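Side-chain contacts in adenylation domain (Streptomyces sp., PDB 5N9X), which belongs to the ANL superfamily of AMP-binding enzymes and is modelled here with adenosine-5'-triphosphate and threonine bound: residues D22-A27 against L48-A53; G78-A83 against N138-R143; V184-E189 against G368-E373; D201-F206 against W219-T224. One frame throughout, in Å; residues are numbered along the deposited sequence.

Contact 1 (D22-A27 against L48-A53)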
loop_
_atom_site.group_PDB
_atom_site.type_symbol
_atom_site.label_atom_id
_atom_site.label_comp_id
_atom_site.label_asym_id
_atom_site.label_seq_id
_atom_site.Cartn_x
_atom_site.Cartn_y
_atom_site.Cartn_z
ATOM N N ASP A 22 -17.955 14.520 0.749
ATOM C CA ASP A 22 -18.458 15.124 1.970
ATOM C C ASP A 22 -17.300 15.527 2.882
ATOM O O ASP A 22 -17.259 16.656 3.394
ATOM C CB ASP A 22 -19.385 14.164 2.738
ATOM C CG ASP A 22 -20.715 13.882 2.023
ATOM O OD1 ASP A 22 -21.253 14.774 1.322
ATOM O OD2 ASP A 22 -21.234 12.749 2.213
ATOM N N LEU A 23 -16.364 14.599 3.095
ATOM C CA LEU A 23 -15.221 14.851 3.971
ATOM C C LEU A 23 -14.407 16.053 3.531
ATOM O O LEU A 23 -14.081 16.914 4.350
ATOM C CB LEU A 23 -14.299 13.622 4.079
ATOM C CG LEU A 23 -14.895 12.312 4.633
ATOM C CD1 LEU A 23 -13.837 11.198 4.659
ATOM C CD2 LEU A 23 -15.599 12.437 5.993
ATOM N N PHE A 24 -14.081 16.116 2.249
ATOM C CA PHE A 24 -13.368 17.268 1.731
ATOM C C PHE A 24 -14.201 18.556 1.848
ATOM O O PHE A 24 -13.657 19.626 2.123
ATOM C CB PHE A 24 -12.969 17.071 0.273
ATOM C CG PHE A 24 -12.169 18.217 -0.283
ATOM C CD1 PHE A 24 -11.030 18.660 0.373
ATOM C CD2 PHE A 24 -12.545 18.845 -1.449
ATOM C CE1 PHE A 24 -10.281 19.709 -0.131
ATOM C CE2 PHE A 24 -11.809 19.910 -1.953
ATOM C CZ PHE A 24 -10.673 20.340 -1.292
ATOM N N SER A 25 -15.509 18.445 1.619
ATOM C CA SER A 25 -16.407 19.596 1.657
ATOM C C SER A 25 -16.444 20.223 3.044
ATOM O O SER A 25 -16.305 21.432 3.212
ATOM C CB SER A 25 -17.811 19.177 1.228
ATOM O OG SER A 25 -18.768 20.128 1.646
ATOM N N ARG A 26 -16.621 19.378 4.041
ATOM C CA ARG A 26 -16.610 19.828 5.415
ATOM C C ARG A 26 -15.309 20.567 5.740
ATOM O O ARG A 26 -15.323 21.746 6.048
ATOM C CB ARG A 26 -16.815 18.637 6.338
ATOM C CG ARG A 26 -16.887 18.974 7.783
ATOM C CD ARG A 26 -16.274 17.846 8.532
ATOM N NE ARG A 26 -17.289 17.010 9.163
ATOM C CZ ARG A 26 -17.060 15.778 9.611
ATOM N NH1 ARG A 26 -15.854 15.226 9.476
ATOM N NH2 ARG A 26 -18.043 15.087 10.176
ATOM N N ALA A 27 -14.182 19.877 5.631
ATOM C CA ALA A 27 -12.891 20.490 5.910
ATOM C C ALA A 27 -12.648 21.774 5.112
ATOM O O ALA A 27 -12.094 22.735 5.643
ATOM C CB ALA A 27 -11.781 19.493 5.634
ATOM N N LEU A 48 -9.294 27.231 -2.216
ATOM C CA LEU A 48 -8.994 27.305 -3.654
ATOM C C LEU A 48 -8.972 25.923 -4.324
ATOM O O LEU A 48 -9.434 25.775 -5.460
ATOM C CB LEU A 48 -7.669 28.057 -3.893
ATOM C CG LEU A 48 -7.132 28.060 -5.339
ATOM C CD1 LEU A 48 -7.941 28.940 -6.309
ATOM C CD2 LEU A 48 -5.627 28.460 -5.361
ATOM N N LEU A 49 -8.447 24.919 -3.624
ATOM C CA LEU A 49 -8.561 23.533 -4.077
ATOM C C LEU A 49 -10.041 23.147 -4.282
ATOM O O LEU A 49 -10.403 22.555 -5.305
ATOM C CB LEU A 49 -7.875 22.580 -3.085
ATOM C CG LEU A 49 -7.799 21.086 -3.461
ATOM C CD1 LEU A 49 -7.411 20.859 -4.948
ATOM C CD2 LEU A 49 -6.886 20.288 -2.533
ATOM N N HIS A 50 -10.892 23.514 -3.324
ATOM C CA HIS A 50 -12.316 23.242 -3.439
ATOM C C HIS A 50 -12.930 23.897 -4.675
ATOM O O HIS A 50 -13.696 23.264 -5.406
ATOM C CB HIS A 50 -13.066 23.695 -2.196
ATOM C CG HIS A 50 -14.499 23.271 -2.190
ATOM N ND1 HIS A 50 -15.537 24.134 -2.480
ATOM C CD2 HIS A 50 -15.067 22.062 -1.961
ATOM C CE1 HIS A 50 -16.682 23.478 -2.408
ATOM N NE2 HIS A 50 -16.425 22.219 -2.096
ATOM N N SER A 51 -12.589 25.163 -4.908
ATOM C CA SER A 51 -13.030 25.855 -6.111
ATOM C C SER A 51 -12.627 25.162 -7.408
ATOM O O SER A 51 -13.442 24.983 -8.311
ATOM C CB SER A 51 -12.482 27.280 -6.131
ATOM O OG SER A 51 -13.423 28.154 -5.567
ATOM N N TRP A 52 -11.349 24.821 -7.489
ATOM C CA TRP A 52 -10.741 24.201 -8.652
ATOM C C TRP A 52 -11.483 22.884 -8.944
ATOM O O TRP A 52 -11.925 22.619 -10.078
ATOM C CB TRP A 52 -9.248 24.005 -8.346
ATOM C CG TRP A 52 -8.365 23.483 -9.432
ATOM C CD1 TRP A 52 -8.721 23.172 -10.718
ATOM C CD2 TRP A 52 -6.948 23.264 -9.342
ATOM N NE1 TRP A 52 -7.614 22.742 -11.416
ATOM C CE2 TRP A 52 -6.516 22.793 -10.593
ATOM C CE3 TRP A 52 -6.009 23.409 -8.314
ATOM C CZ2 TRP A 52 -5.171 22.475 -10.852
ATOM C CZ3 TRP A 52 -4.676 23.076 -8.565
ATOM C CH2 TRP A 52 -4.272 22.620 -9.819
ATOM N N ALA A 53 -11.678 22.098 -7.885
ATOM C CA ALA A 53 -12.304 20.789 -7.987
ATOM C C ALA A 53 -13.763 20.841 -8.438
ATOM O O ALA A 53 -14.172 20.060 -9.290
ATOM C CB ALA A 53 -12.188 20.059 -6.637
#
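Phe24 reaches across from helix 20-30 and sets the far end of its ring against Leu49 and His50, two consecutive residues of helix 46-62. With CG anti to the backbone N (chi1 -177°), the ring is thrown outward from its own helix, and its leading atoms CZ and CE2 do most of the touching. The tight part is here. Phe24 CZ comes to 3.7 Å from Leu49 CG, the branch point of the leucine, and to 4.0 Å from Leu49 CD2. One corner further round, Phe24 CE2 lies 3.7 Å from His50 CA, while Phe24 CZ stands 3.8 Å from His50 N, so the ring presses on the backbone of the second helix as well as on its side chains. Behind Leu49 the packing carries on into Ala36 and Leu37 of strand 35-39 and Leu86 of helix 79-90, and Tyr46 adds a further neighbour to Phe24.

The looser side belongs to the partly exposed imidazole of His50. Its carbon CD2 approaches Phe24 CE2 at 3.9 Å, and this phenylalanine carbon lies at the imidazole edge, near its plane. The two rings form an oblique aromatic pair, with centroids 5.8 Å apart and planes at 45°. The histidine thus turns a carbon, and not ND1 or NE2, to its neighbour. No hydrogen bond crosses between the segments: what joins the two helices here is van der Waals contact, largely apolar, which depends on the fit of one ring against a leucine branch, a stretch of backbone and an imidazole edge.

Contact 2 (G78-A83 against N138-R143)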
loop_
_atom_site.group_PDB
_atom_site.type_symbol
_atom_site.label_atom_id
_atom_site.label_comp_id
_atom_site.label_asym_id
_atom_site.label_seq_id
_atom_site.Cartn_x
_atom_site.Cartn_y
_atom_site.Cartn_z
ATOM N N GLY A 78 1.229 15.948 -7.753
ATOM C CA GLY A 78 1.261 17.394 -7.667
ATOM C C GLY A 78 -0.145 17.969 -7.587
ATOM O O GLY A 78 -1.138 17.226 -7.550
ATOM N N ALA A 79 -0.215 19.299 -7.554
ATOM C CA ALA A 79 -1.470 20.038 -7.530
ATOM C C ALA A 79 -2.500 19.515 -8.540
ATOM O O ALA A 79 -3.627 19.211 -8.163
ATOM C CB ALA A 79 -1.192 21.507 -7.769
ATOM N N ASN A 80 -2.121 19.410 -9.812
ATOM C CA ASN A 80 -3.070 19.021 -10.850
ATOM C C ASN A 80 -3.616 17.618 -10.656
ATOM O O ASN A 80 -4.793 17.378 -10.857
ATOM C CB ASN A 80 -2.439 19.112 -12.255
ATOM C CG ASN A 80 -1.878 20.498 -12.578
ATOM O OD1 ASN A 80 -2.455 21.536 -12.216
ATOM N ND2 ASN A 80 -0.762 20.512 -13.292
ATOM N N ALA A 81 -2.758 16.682 -10.284
ATOM C CA ALA A 81 -3.188 15.304 -10.092
ATOM C C ALA A 81 -4.224 15.197 -8.970
ATOM O O ALA A 81 -5.214 14.468 -9.096
ATOM C CB ALA A 81 -1.989 14.408 -9.800
ATOM N N ILE A 82 -3.993 15.931 -7.885
ATOM C CA ILE A 82 -4.872 15.904 -6.735
ATOM C C ILE A 82 -6.210 16.569 -7.055
ATOM O O ILE A 82 -7.292 16.041 -6.705
ATOM C CB ILE A 82 -4.227 16.621 -5.503
ATOM C CG1 ILE A 82 -2.959 15.895 -5.045
ATOM C CG2 ILE A 82 -5.232 16.736 -4.387
ATOM C CD1 ILE A 82 -3.200 14.445 -4.561
ATOM N N ALA A 83 -6.140 17.739 -7.686
ATOM C CA ALA A 83 -7.346 18.477 -8.017
ATOM C C ALA A 83 -8.184 17.684 -9.036
ATOM O O ALA A 83 -9.413 17.614 -8.926
ATOM C CB ALA A 83 -6.993 19.885 -8.552
ATOM N N ASN A 138 -5.317 21.447 -19.532
ATOM C CA ASN A 138 -6.747 21.619 -19.330
ATOM C C ASN A 138 -7.092 21.748 -17.844
ATOM O O ASN A 138 -7.833 22.648 -17.466
ATOM C CB ASN A 138 -7.526 20.463 -19.946
ATOM C CG ASN A 138 -7.722 20.617 -21.448
ATOM O OD1 ASN A 138 -7.875 19.621 -22.163
ATOM N ND2 ASN A 138 -7.719 21.860 -21.934
ATOM N N VAL A 139 -6.548 20.859 -17.008
ATOM C CA VAL A 139 -6.820 20.858 -15.568
ATOM C C VAL A 139 -6.261 22.104 -14.866
ATOM O O VAL A 139 -6.951 22.708 -14.037
ATOM C CB VAL A 139 -6.245 19.576 -14.887
ATOM C CG1 VAL A 139 -6.139 19.738 -13.372
ATOM C CG2 VAL A 139 -7.102 18.363 -15.237
ATOM N N ALA A 140 -5.032 22.488 -15.213
ATOM C CA ALA A 140 -4.407 23.710 -14.689
ATOM C C ALA A 140 -5.210 24.977 -14.982
ATOM O O ALA A 140 -5.127 25.963 -14.245
ATOM C CB ALA A 140 -2.990 23.867 -15.250
ATOM N N ALA A 141 -5.980 24.951 -16.058
ATOM C CA ALA A 141 -6.680 26.138 -16.534
ATOM C C ALA A 141 -7.829 26.535 -15.629
ATOM O O ALA A 141 -8.209 27.701 -15.591
ATOM C CB ALA A 141 -7.200 25.911 -17.958
ATOM N N LEU A 142 -8.402 25.563 -14.925
ATOM C CA LEU A 142 -9.564 25.830 -14.081
ATOM C C LEU A 142 -9.141 26.227 -12.666
ATOM O O LEU A 142 -9.982 26.578 -11.840
ATOM C CB LEU A 142 -10.510 24.615 -14.057
ATOM C CG LEU A 142 -11.380 24.400 -15.316
ATOM C CD1 LEU A 142 -10.593 23.792 -16.450
ATOM C CD2 LEU A 142 -12.619 23.562 -15.065
ATOM N N ARG A 143 -7.832 26.195 -12.413
ATOM C CA ARG A 143 -7.261 26.489 -11.097
ATOM C C ARG A 143 -7.556 27.904 -10.621
ATOM O O ARG A 143 -8.258 28.095 -9.628
ATOM C CB ARG A 143 -5.750 26.274 -11.120
ATOM C CG ARG A 143 -5.069 26.521 -9.792
ATOM C CD ARG A 143 -3.722 27.138 -10.011
ATOM N NE ARG A 143 -3.023 27.355 -8.754
ATOM C CZ ARG A 143 -2.020 26.594 -8.332
ATOM N NH1 ARG A 143 -1.605 25.576 -9.079
ATOM N NH2 ARG A 143 -1.428 26.854 -7.173
HETATM O O HOH W 1 -1.660 24.212 -11.384
#
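Ala79 and Asn80, in the first turn of helix 79-90, meet Val139 and Ala140 of helix 136-141 and, a little further on, Arg143. Gly78 comes first, as the N-cap of helix 79-90. Next, Ala79 CB comes obliquely to the guanidinium of Arg143, 4.3 Å from NH1. Asn80 then does most of the work. Its carbonyl O is 3.7 Å from Val139 CG1, and its CB is 3.9 Å from the same methyl. Asn80 CG stands beside its backbone N and anti to the carbonyl carbon (chi1 -56°), which brings OD1 to 3.8 Å from Ala140 CA. There OD1 accepts a hydrogen bond from a water at 2.9 Å. That water in turn accepts one from Arg143 NH1, at 2.7 Å, lying at the guanidinium edge and in its plane.

The amide is gripped from both ends, since Asn80 ND2 bonds to Glu136, while Arg143 NH2 makes a salt bridge with Glu42; the bridging water thus joins two groups that each have an anchor of their own. Further along, Ala83 meets Trp52 of helix 46-62, which also packs on Asn80 and Arg143. The fold is a parallel alpha/beta layer: helix 79-90 is the crossover of a beta-alpha-beta unit between strands 70-74 and 94-97, and helix 136-141 follows strand 133-134 at the sheet's edge.

Contact 3 (V184-E189 against G368-E373)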
loop_
_atom_site.group_PDB
_atom_site.type_symbol
_atom_site.label_atom_id
_atom_site.label_comp_id
_atom_site.label_asym_id
_atom_site.label_seq_id
_atom_site.Cartn_x
_atom_site.Cartn_y
_atom_site.Cartn_z
ATOM N N VAL A 184 -13.946 3.656 2.211
ATOM C CA VAL A 184 -12.956 4.589 2.736
ATOM C C VAL A 184 -13.416 5.382 3.968
ATOM O O VAL A 184 -12.637 5.553 4.916
ATOM C CB VAL A 184 -12.480 5.634 1.700
ATOM C CG1 VAL A 184 -11.178 6.243 2.194
ATOM C CG2 VAL A 184 -12.248 5.010 0.352
ATOM N N THR A 185 -14.654 5.884 3.958
ATOM C CA THR A 185 -15.121 6.633 5.116
ATOM C C THR A 185 -15.195 5.702 6.336
ATOM O O THR A 185 -14.875 6.132 7.444
ATOM C CB THR A 185 -16.481 7.402 4.845
ATOM O OG1 THR A 185 -17.529 6.508 4.447
ATOM C CG2 THR A 185 -16.284 8.475 3.771
ATOM N N ALA A 186 -15.539 4.429 6.151
ATOM C CA ALA A 186 -15.459 3.486 7.277
ATOM C C ALA A 186 -14.021 3.328 7.800
ATOM O O ALA A 186 -13.827 3.149 8.997
ATOM C CB ALA A 186 -16.031 2.114 6.893
ATOM N N LEU A 187 -13.024 3.396 6.922
ATOM C CA LEU A 187 -11.621 3.338 7.351
ATOM C C LEU A 187 -11.295 4.428 8.399
ATOM O O LEU A 187 -10.838 4.137 9.510
ATOM C CB LEU A 187 -10.677 3.465 6.140
ATOM C CG LEU A 187 -9.188 3.619 6.523
ATOM C CD1 LEU A 187 -8.681 2.397 7.273
ATOM C CD2 LEU A 187 -8.297 3.924 5.349
ATOM N N PHE A 188 -11.562 5.681 8.047
ATOM C CA PHE A 188 -11.237 6.804 8.931
ATOM C C PHE A 188 -12.098 6.833 10.168
ATOM O O PHE A 188 -11.614 7.223 11.221
ATOM C CB PHE A 188 -11.305 8.139 8.164
ATOM C CG PHE A 188 -10.143 8.326 7.231
ATOM C CD1 PHE A 188 -8.947 8.880 7.691
ATOM C CD2 PHE A 188 -10.207 7.854 5.914
ATOM C CE1 PHE A 188 -7.862 9.013 6.839
ATOM C CE2 PHE A 188 -9.126 7.979 5.063
ATOM C CZ PHE A 188 -7.949 8.552 5.526
ATOM N N GLU A 189 -13.351 6.396 10.083
ATOM C CA GLU A 189 -14.093 6.223 11.332
ATOM C C GLU A 189 -13.455 5.138 12.234
ATOM O O GLU A 189 -13.300 5.352 13.429
ATOM C CB GLU A 189 -15.574 5.921 11.078
ATOM C CG GLU A 189 -16.493 6.387 12.228
ATOM C CD GLU A 189 -16.536 7.927 12.399
ATOM O OE1 GLU A 189 -16.790 8.634 11.397
ATOM O OE2 GLU A 189 -16.313 8.426 13.539
ATOM N N GLY A 368 -16.828 -6.802 7.411
ATOM C CA GLY A 368 -17.136 -5.461 7.888
ATOM C C GLY A 368 -17.319 -4.434 6.774
ATOM O O GLY A 368 -17.199 -4.757 5.594
ATOM N N PRO A 369 -17.587 -3.174 7.150
ATOM C CA PRO A 369 -17.879 -2.108 6.176
ATOM C C PRO A 369 -16.679 -1.636 5.338
ATOM O O PRO A 369 -16.900 -0.907 4.371
ATOM C CB PRO A 369 -18.401 -0.976 7.063
ATOM C CG PRO A 369 -17.703 -1.196 8.390
ATOM C CD PRO A 369 -17.623 -2.688 8.543
ATOM N N GLN A 370 -15.451 -2.028 5.683
ATOM C CA GLN A 370 -14.289 -1.697 4.847
ATOM C C GLN A 370 -14.014 -2.738 3.761
ATOM O O GLN A 370 -13.210 -2.505 2.857
ATOM C CB GLN A 370 -13.022 -1.539 5.690
ATOM C CG GLN A 370 -12.902 -0.245 6.466
ATOM C CD GLN A 370 -11.683 -0.258 7.396
ATOM O OE1 GLN A 370 -11.808 -0.036 8.615
ATOM N NE2 GLN A 370 -10.496 -0.523 6.819
ATOM N N VAL A 371 -14.642 -3.901 3.867
ATOM C CA VAL A 371 -14.424 -4.930 2.863
ATOM C C VAL A 371 -15.075 -4.558 1.504
ATOM O O VAL A 371 -16.284 -4.330 1.411
ATOM C CB VAL A 371 -14.952 -6.315 3.336
ATOM C CG1 VAL A 371 -14.666 -7.373 2.280
ATOM C CG2 VAL A 371 -14.325 -6.714 4.691
ATOM N N SER A 372 -14.246 -4.503 0.464
ATOM C CA SER A 372 -14.701 -4.285 -0.921
ATOM C C SER A 372 -15.773 -5.242 -1.432
ATOM O O SER A 372 -15.999 -6.296 -0.865
ATOM C CB SER A 372 -13.506 -4.358 -1.870
ATOM O OG SER A 372 -13.174 -5.696 -2.177
ATOM N N GLU A 373 -16.413 -4.879 -2.532
ATOM C CA GLU A 373 -17.484 -5.697 -3.077
ATOM C C GLU A 373 -16.991 -6.748 -4.062
ATOM O O GLU A 373 -17.770 -7.236 -4.870
ATOM C CB GLU A 373 -18.532 -4.815 -3.767
ATOM C CG GLU A 373 -19.242 -3.828 -2.857
ATOM C CD GLU A 373 -20.120 -4.471 -1.786
ATOM O OE1 GLU A 373 -20.065 -5.712 -1.595
ATOM O OE2 GLU A 373 -20.855 -3.713 -1.107
#
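Gln370 lays its side chain across the backbone of helix 181-191 at Ala186 and Leu187, while Pro369 beside it packs on the same alanine, CB to CB at 3.9 Å. From Gln370 CB, which starts out to one side of the helix, the chain runs extended (chi2 173°), and that carries its end in against the helix. Gln370 CG is the first atom to arrive, 3.9 Å from Ala186 CB and 3.7 Å from Leu187 N. Gln370 CD follows, 3.6 Å from Leu187 CA. At the tip the amide splits its duties. OE1 rests 3.6 Å from Leu187 CA, with no hydrogen bond to 184-189, whereas NE2 touches the methyl Leu187 CD1 at 3.5 Å and gives its hydrogen bonds to the carbonyls of Thr316 and His319. Those two bonds hold the buried amide, and His319 itself lines the pocket of the bound threonine.

The turn Gly368-Val371 directly follows strand 362-367, so it seats the exit of that strand against helix 181-191. Asn183 of this helix bonds to Pro369 O, and Leu187 also meets Trp216 of helix 213-222.

Contact 4 (D201-F206 against W219-T224)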
loop_
_atom_site.group_PDB
_atom_site.type_symbol
_atom_site.label_atom_id
_atom_site.label_comp_id
_atom_site.label_asym_id
_atom_site.label_seq_id
_atom_site.Cartn_x
_atom_site.Cartn_y
_atom_site.Cartn_z
ATOM N N ASP A 201 -1.654 18.761 11.619
ATOM C CA ASP A 201 -0.725 17.768 11.088
ATOM C C ASP A 201 -0.215 18.082 9.664
ATOM O O ASP A 201 -0.823 18.848 8.909
ATOM C CB ASP A 201 -1.374 16.361 11.136
ATOM C CG ASP A 201 -1.357 15.758 12.541
ATOM O OD1 ASP A 201 -0.267 15.719 13.142
ATOM O OD2 ASP A 201 -2.425 15.345 13.050
ATOM N N ARG A 202 0.946 17.519 9.343
ATOM C CA ARG A 202 1.447 17.494 7.988
ATOM C C ARG A 202 1.645 16.042 7.577
ATOM O O ARG A 202 2.420 15.314 8.214
ATOM C CB ARG A 202 2.759 18.253 7.855
ATOM C CG ARG A 202 2.632 19.749 7.641
ATOM C CD ARG A 202 3.067 20.481 8.887
ATOM N NE ARG A 202 3.244 21.902 8.644
ATOM C CZ ARG A 202 3.863 22.727 9.486
ATOM N NH1 ARG A 202 4.362 22.265 10.627
ATOM N NH2 ARG A 202 3.985 24.015 9.184
ATOM N N TRP A 203 0.948 15.630 6.520
ATOM C CA TRP A 203 1.054 14.275 6.005
ATOM C C TRP A 203 1.975 14.300 4.784
ATOM O O TRP A 203 1.950 15.246 3.997
ATOM C CB TRP A 203 -0.320 13.728 5.633
ATOM C CG TRP A 203 -1.216 13.408 6.807
ATOM C CD1 TRP A 203 -1.722 14.289 7.721
ATOM C CD2 TRP A 203 -1.746 12.128 7.153
ATOM N NE1 TRP A 203 -2.514 13.635 8.617
ATOM C CE2 TRP A 203 -2.544 12.306 8.303
ATOM C CE3 TRP A 203 -1.619 10.850 6.607
ATOM C CZ2 TRP A 203 -3.214 11.244 8.925
ATOM C CZ3 TRP A 203 -2.284 9.810 7.205
ATOM C CH2 TRP A 203 -3.075 10.009 8.362
ATOM N N LEU A 204 2.801 13.273 4.631
ATOM C CA LEU A 204 3.670 13.208 3.472
ATOM C C LEU A 204 3.006 12.332 2.428
ATOM O O LEU A 204 2.609 11.226 2.748
ATOM C CB LEU A 204 5.051 12.658 3.865
ATOM C CG LEU A 204 6.123 12.604 2.774
ATOM C CD1 LEU A 204 6.415 14.016 2.283
ATOM C CD2 LEU A 204 7.390 11.934 3.283
ATOM N N LEU A 205 2.846 12.808 1.197
ATOM C CA LEU A 205 2.417 11.906 0.125
ATOM C C LEU A 205 3.669 11.211 -0.452
ATOM O O LEU A 205 4.282 11.661 -1.427
ATOM C CB LEU A 205 1.615 12.642 -0.956
ATOM C CG LEU A 205 1.164 11.758 -2.134
ATOM C CD1 LEU A 205 0.018 10.899 -1.701
ATOM C CD2 LEU A 205 0.718 12.598 -3.330
ATOM N N PHE A 206 4.060 10.121 0.198
ATOM C CA PHE A 206 5.229 9.373 -0.212
ATOM C C PHE A 206 4.920 8.348 -1.326
ATOM O O PHE A 206 5.797 8.005 -2.115
ATOM C CB PHE A 206 5.849 8.689 1.022
ATOM C CG PHE A 206 7.139 7.965 0.740
ATOM C CD1 PHE A 206 7.131 6.654 0.275
ATOM C CD2 PHE A 206 8.360 8.601 0.904
ATOM C CE1 PHE A 206 8.315 5.986 0.006
ATOM C CE2 PHE A 206 9.553 7.936 0.633
ATOM C CZ PHE A 206 9.525 6.631 0.187
ATOM N N TRP A 219 -6.184 11.349 2.161
ATOM C CA TRP A 219 -7.401 11.605 2.905
ATOM C C TRP A 219 -7.143 11.760 4.397
ATOM O O TRP A 219 -7.917 12.419 5.091
ATOM C CB TRP A 219 -8.416 10.510 2.599
ATOM C CG TRP A 219 -8.936 10.767 1.243
ATOM C CD1 TRP A 219 -8.656 10.064 0.097
ATOM C CD2 TRP A 219 -9.759 11.864 0.846
ATOM N NE1 TRP A 219 -9.279 10.640 -0.969
ATOM C CE2 TRP A 219 -9.969 11.743 -0.545
ATOM C CE3 TRP A 219 -10.348 12.934 1.532
ATOM C CZ2 TRP A 219 -10.747 12.663 -1.269
ATOM C CZ3 TRP A 219 -11.124 13.835 0.821
ATOM C CH2 TRP A 219 -11.318 13.698 -0.562
ATOM N N GLY A 220 -6.056 11.185 4.885
ATOM C CA GLY A 220 -5.576 11.502 6.220
ATOM C C GLY A 220 -5.513 13.017 6.380
ATOM O O GLY A 220 -6.062 13.583 7.328
ATOM N N ALA A 221 -4.880 13.665 5.404
ATOM C CA ALA A 221 -4.727 15.115 5.385
ATOM C C ALA A 221 -6.003 15.880 5.056
ATOM O O ALA A 221 -6.427 16.757 5.806
ATOM C CB ALA A 221 -3.646 15.495 4.395
ATOM N N LEU A 222 -6.599 15.568 3.917
ATOM C CA LEU A 222 -7.677 16.368 3.365
ATOM C C LEU A 222 -9.012 16.241 4.123
ATOM O O LEU A 222 -9.898 17.094 3.976
ATOM C CB LEU A 222 -7.874 15.996 1.898
ATOM C CG LEU A 222 -6.848 16.456 0.848
ATOM C CD1 LEU A 222 -7.431 16.288 -0.548
ATOM C CD2 LEU A 222 -6.332 17.894 1.082
ATOM N N SER A 223 -9.170 15.176 4.919
ATOM C CA SER A 223 -10.378 15.000 5.739
ATOM C C SER A 223 -10.359 15.767 7.067
ATOM O O SER A 223 -11.389 15.894 7.742
ATOM C CB SER A 223 -10.601 13.520 6.019
ATOM O OG SER A 223 -9.872 13.096 7.163
ATOM N N THR A 224 -9.201 16.280 7.447
ATOM C CA THR A 224 -9.077 16.882 8.780
ATOM C C THR A 224 -8.658 18.339 8.749
ATOM O O THR A 224 -8.572 18.971 9.794
ATOM C CB THR A 224 -8.054 16.125 9.641
ATOM O OG1 THR A 224 -6.775 16.184 8.992
ATOM C CG2 THR A 224 -8.489 14.676 9.816
HETATM O O HOH W 2 -4.508 15.095 10.355
#
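In the beta-alpha-beta unit of strand 202-205, helix 213-222 and strand 227-230, the indole of Trp203 packs the strand against the helix around Gly220 and Ala221. It lies flat against backbone: Gly220 CA sits over one face, 3.5 Å from the centroid of the six-membered ring and only 10° off its normal, a CH-pi contact. Having no side chain, Gly220 lets the indole descend right onto its CA, with Trp203 CZ2 at 3.6 Å. The five-membered half of the same face carries the next residue, Ala221 N lying 3.8 Å above the plane. Nearer the strand, Trp203 CB and Ala221 CB meet at 4.0 Å.

CG of Trp203 stands beside its backbone N (chi1 -71°), which swings the indole from the strand over the helix. Trp216, one turn earlier in that helix, meets the indole edge-to-face, and Val253 and Asn255 of strand 253-256 also touch it. The polar edge points toward Asp201 and Thr224. There a water accepts a hydrogen bond from Trp203 NE1 at 3.0 Å, stands 2.9 Å from Thr224 OG1 and gives a weak bond to Asp201 OD2.

Contacts 1 and 4 are buried and mainly apolar, each built on one aromatic ring set against backbone, with a water bridge at the rim of contact 4. Contacts 2 and 3 are only partly buried and use an amide: that of contact 3 is held from outside, that of contact 2 is shared between Glu136 and a water bridge to Arg143. Helix 46-62 couples contact 1 to contact 2, where Trp52 NE1 probably bonds to Val139 O. Helix 20-30 also packs on the helix of contact 4, with Phe24 CB against Trp219 CZ3. Contacts 3 and 4 touch through Phe188; contact 3 is nearer the bound threonine than contact 4 is.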